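Local coordinates for protein SrtE1 (Streptomyces coelicolor, PDB 5CUW) that anchors surface proteins to the cell wall as a class E sortase transpeptidase that recognises Leu-Ala-x-Thr-Gly and Leu-Pro-x-Thr-Gly sorting signals, at residues A[104-108]-A[172-176]. Numbering follows the deposited sequence.
Sequences YINKL and RMIVW
Ile105 and Val175 pack closely in the buried part of this contact, where a short 3-10 turn is laid against a strand mainly through apolar side chains, with no hydrogen bond between the two segments. The terminal methyl CD1 of Ile105 lies 3.6 Å from CG2 of Val175, the two side chains sliding past one another in opposite directions. That same valine methyl also touches the carbonyl oxygen O of Ile105 at 3.6 Å, so it packs on backbone as well as side chain. Two residues back along the strand, CE of Met173 approaches CG1 of Ile105 to 3.8 Å. The methyl is brought there by a thioether chain that is extended as far as SD and then bends (chi3 61°); this is one of two modelled conformers of Met173, so its contacts are less certain. Ile105 thus reaches both strand residues that face the turn, whereas Ile174, between them, points its side chain away.

In the sortase beta-barrel, this places part of the long connection between strands 87-92 and 113-117 over strand 171-184. Backbone hydrogen bonds tie Met173 and Val175 to strand 156-164, which carries the probable catalytic Cys163; Arg172, the presumed proton donor, precedes Met173 directly. An alanine at Ile105 would remove everything beyond CB, and would probably open a gap beside CG2 of Val175 and leave the Met173 methyl less confined.

Toward the partly exposed side the contact shrinks to a smaller patch. Asn106 lies across the Met173 side chain at about a right angle, its CB against the thioether sulfur in this conformer, and its amide makes no hydrogen bond to the strand. At the buried end beyond Val175, CD1 of Leu108 rests more loosely on CG1 of Val175 at 4.2 Å, and both residues also touch Met127 of strand 121-134.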
ATOM      1  N   TYR A 104       3.407   3.872 -11.357  1.00 24.42           N
ATOM      2  CA  TYR A 104       3.812   5.275 -11.193  1.00 25.55           C
ATOM      3  C   TYR A 104       3.710   5.806  -9.755  1.00 29.52           C
ATOM      4  O   TYR A 104       3.481   7.000  -9.551  1.00 32.07           O
ATOM      5  CB  TYR A 104       2.990   6.165 -12.114  1.00 30.83           C
ATOM      6  CG  TYR A 104       3.199   5.856 -13.583  1.00 30.43           C
ATOM      7  CD1 TYR A 104       4.375   6.218 -14.230  1.00 30.18           C
ATOM      8  CD2 TYR A 104       2.226   5.186 -14.311  1.00 33.47           C
ATOM      9  CE1 TYR A 104       4.566   5.933 -15.579  1.00 32.70           C
ATOM     10  CE2 TYR A 104       2.406   4.893 -15.653  1.00 41.11           C
ATOM     11  CZ  TYR A 104       3.575   5.268 -16.279  1.00 42.00           C
ATOM     12  OH  TYR A 104       3.740   4.968 -17.606  1.00 39.45           O
ATOM     13  N   ILE A 105       3.882   4.944  -8.756  1.00 24.80           N
ATOM     14  CA  ILE A 105       3.793   5.440  -7.383  1.00 27.06           C
ATOM     15  C   ILE A 105       4.966   6.370  -7.063  1.00 27.26           C
ATOM     16  O   ILE A 105       4.914   7.108  -6.091  1.00 26.08           O
ATOM     17  CB  ILE A 105       3.716   4.296  -6.318  1.00 24.49           C
ATOM     18  CG1 ILE A 105       4.989   3.443  -6.279  1.00 24.76           C
ATOM     19  CG2 ILE A 105       2.464   3.435  -6.550  1.00 30.58           C
ATOM     20  CD1 ILE A 105       5.027   2.441  -5.064  1.00 20.60           C
ATOM     21  N   ASN A 106       6.000   6.384  -7.907  1.00 26.47           N
ATOM     22  CA  ASN A 106       7.085   7.334  -7.706  1.00 30.76           C
ATOM     23  C   ASN A 106       6.710   8.734  -8.174  1.00 37.83           C
ATOM     24  O   ASN A 106       7.515   9.649  -8.069  1.00 30.94           O
ATOM     25  CB  ASN A 106       8.362   6.876  -8.417  1.00 29.49           C
ATOM     26  CG  ASN A 106       8.183   6.724  -9.913  1.00 35.50           C
ATOM     27  OD1 ASN A 106       7.077   6.497 -10.407  1.00 37.40           O
ATOM     28  ND2 ASN A 106       9.281   6.833 -10.645  1.00 39.42           N
ATOM     29  N   LYS A 107       5.486   8.905  -8.673  1.00 25.38           N
ATOM     30  CA  LYS A 107       5.027  10.236  -9.073  1.00 32.44           C
ATOM     31  C   LYS A 107       4.180  10.878  -7.974  1.00 33.50           C
ATOM     32  O   LYS A 107       3.745  12.026  -8.088  1.00 32.93           O
ATOM     33  CB  LYS A 107       4.248  10.168 -10.381  1.00 31.49           C
ATOM     34  CG  LYS A 107       5.104   9.783 -11.575  1.00 43.48           C
ATOM     35  CD  LYS A 107       6.316  10.700 -11.696  1.00 58.21           C
ATOM     36  CE  LYS A 107       7.170  10.360 -12.916  1.00 65.84           C
ATOM     37  NZ  LYS A 107       8.502  11.043 -12.881  1.00 63.91           N
ATOM     38  N   LEU A 108       3.958  10.136  -6.900  1.00 25.26           N
ATOM     39  CA  LEU A 108       3.284  10.685  -5.731  1.00 22.67           C
ATOM     40  C   LEU A 108       4.151  11.729  -5.026  1.00 27.75           C
ATOM     41  O   LEU A 108       5.357  11.552  -4.895  1.00 39.32           O
ATOM     42  CB  LEU A 108       2.927   9.567  -4.764  1.00 25.20           C
ATOM     43  CG  LEU A 108       1.848   8.650  -5.335  1.00 28.80           C
ATOM     44  CD1 LEU A 108       1.496   7.534  -4.366  1.00 28.11           C
ATOM     45  CD2 LEU A 108       0.625   9.480  -5.694  1.00 23.60           C
ATOM     46  N   ARG A 172      13.670  -2.849  -4.973  1.00 25.54           N
ATOM     47  CA  ARG A 172      12.307  -2.486  -4.628  1.00 21.03           C
ATOM     48  C   ARG A 172      12.177  -0.982  -4.409  1.00 21.84           C
ATOM     49  O   ARG A 172      13.130  -0.329  -4.000  1.00 26.73           O
ATOM     50  CB  ARG A 172      11.855  -3.221  -3.375  1.00 20.33           C
ATOM     51  CG  ARG A 172      11.946  -4.723  -3.470  1.00 32.87           C
ATOM     52  CD  ARG A 172      10.919  -5.282  -4.442  1.00 36.35           C
ATOM     53  NE  ARG A 172      10.979  -6.739  -4.479  1.00 35.17           N
ATOM     54  CZ  ARG A 172      11.683  -7.433  -5.363  1.00 36.63           C
ATOM     55  NH1 ARG A 172      12.382  -6.807  -6.302  1.00 33.35           N
ATOM     56  NH2 ARG A 172      11.683  -8.755  -5.313  1.00 38.69           N
ATOM     57  N   MET A 173      10.987  -0.453  -4.689  1.00 27.16           N
ATOM     58  CA  MET A 173      10.660   0.949  -4.442  0.83 19.86           C
ATOM     59  C   MET A 173       9.560   1.010  -3.397  1.00 20.96           C
ATOM     60  O   MET A 173       8.558   0.297  -3.509  1.00 23.90           O
ATOM     61  CB  MET A 173      10.214   1.636  -5.745  0.83 20.91           C
ATOM     62  CG  MET A 173       9.428   2.922  -5.534  0.83 22.38           C
ATOM     63  SD  MET A 173       9.163   3.813  -7.093  0.83 42.02           S
ATOM     64  CE  MET A 173       8.230   2.610  -8.036  0.83 29.23           C
ATOM     65  N   ILE A 174       9.732   1.854  -2.390  1.00 22.16           N
ATOM     66  CA  ILE A 174       8.795   1.933  -1.270  1.00 21.24           C
ATOM     67  C   ILE A 174       8.198   3.340  -1.133  1.00 22.50           C
ATOM     68  O   ILE A 174       8.925   4.330  -1.126  1.00 20.47           O
ATOM     69  CB  ILE A 174       9.492   1.564   0.057  1.00 25.61           C
ATOM     70  CG1 ILE A 174      10.443   0.377  -0.137  1.00 24.88           C
ATOM     71  CG2 ILE A 174       8.476   1.318   1.164  1.00 23.68           C
ATOM     72  CD1 ILE A 174       9.774  -0.896  -0.565  1.00 27.54           C
ATOM     73  N   VAL A 175       6.881   3.425  -1.014  1.00 24.14           N
ATOM     74  CA  VAL A 175       6.216   4.697  -0.748  1.00 21.52           C
ATOM     75  C   VAL A 175       5.401   4.578   0.552  1.00 24.47           C
ATOM     76  O   VAL A 175       4.674   3.607   0.719  1.00 22.25           O
ATOM     77  CB  VAL A 175       5.308   5.091  -1.924  1.00 22.06           C
ATOM     78  CG1 VAL A 175       4.460   6.297  -1.584  1.00 22.68           C
ATOM     79  CG2 VAL A 175       6.146   5.332  -3.167  1.00 21.82           C
ATOM     80  N   TRP A 176       5.557   5.537   1.471  1.00 22.95           N
ATOM     81  CA  TRP A 176       4.821   5.552   2.751  1.00 21.14           C
ATOM     82  C   TRP A 176       3.837   6.720   2.861  1.00 19.45           C
ATOM     83  O   TRP A 176       4.108   7.828   2.377  1.00 18.76           O
ATOM     84  CB  TRP A 176       5.779   5.648   3.952  1.00 19.68           C
ATOM     85  CG  TRP A 176       6.742   4.499   4.154  1.00 17.46           C
ATOM     86  CD1 TRP A 176       6.457   3.275   4.728  1.00 24.16           C
ATOM     87  CD2 TRP A 176       8.149   4.483   3.863  1.00 21.52           C
ATOM     88  NE1 TRP A 176       7.594   2.503   4.771  1.00 26.24           N
ATOM     89  CE2 TRP A 176       8.644   3.216   4.251  1.00 21.61           C
ATOM     90  CE3 TRP A 176       9.036   5.408   3.301  1.00 20.97           C
ATOM     91  CZ2 TRP A 176       9.980   2.855   4.096  1.00 24.84           C
ATOM     92  CZ3 TRP A 176      10.365   5.047   3.145  1.00 25.65           C
ATOM     93  CH2 TRP A 176      10.824   3.782   3.542  1.00 25.90           C
TER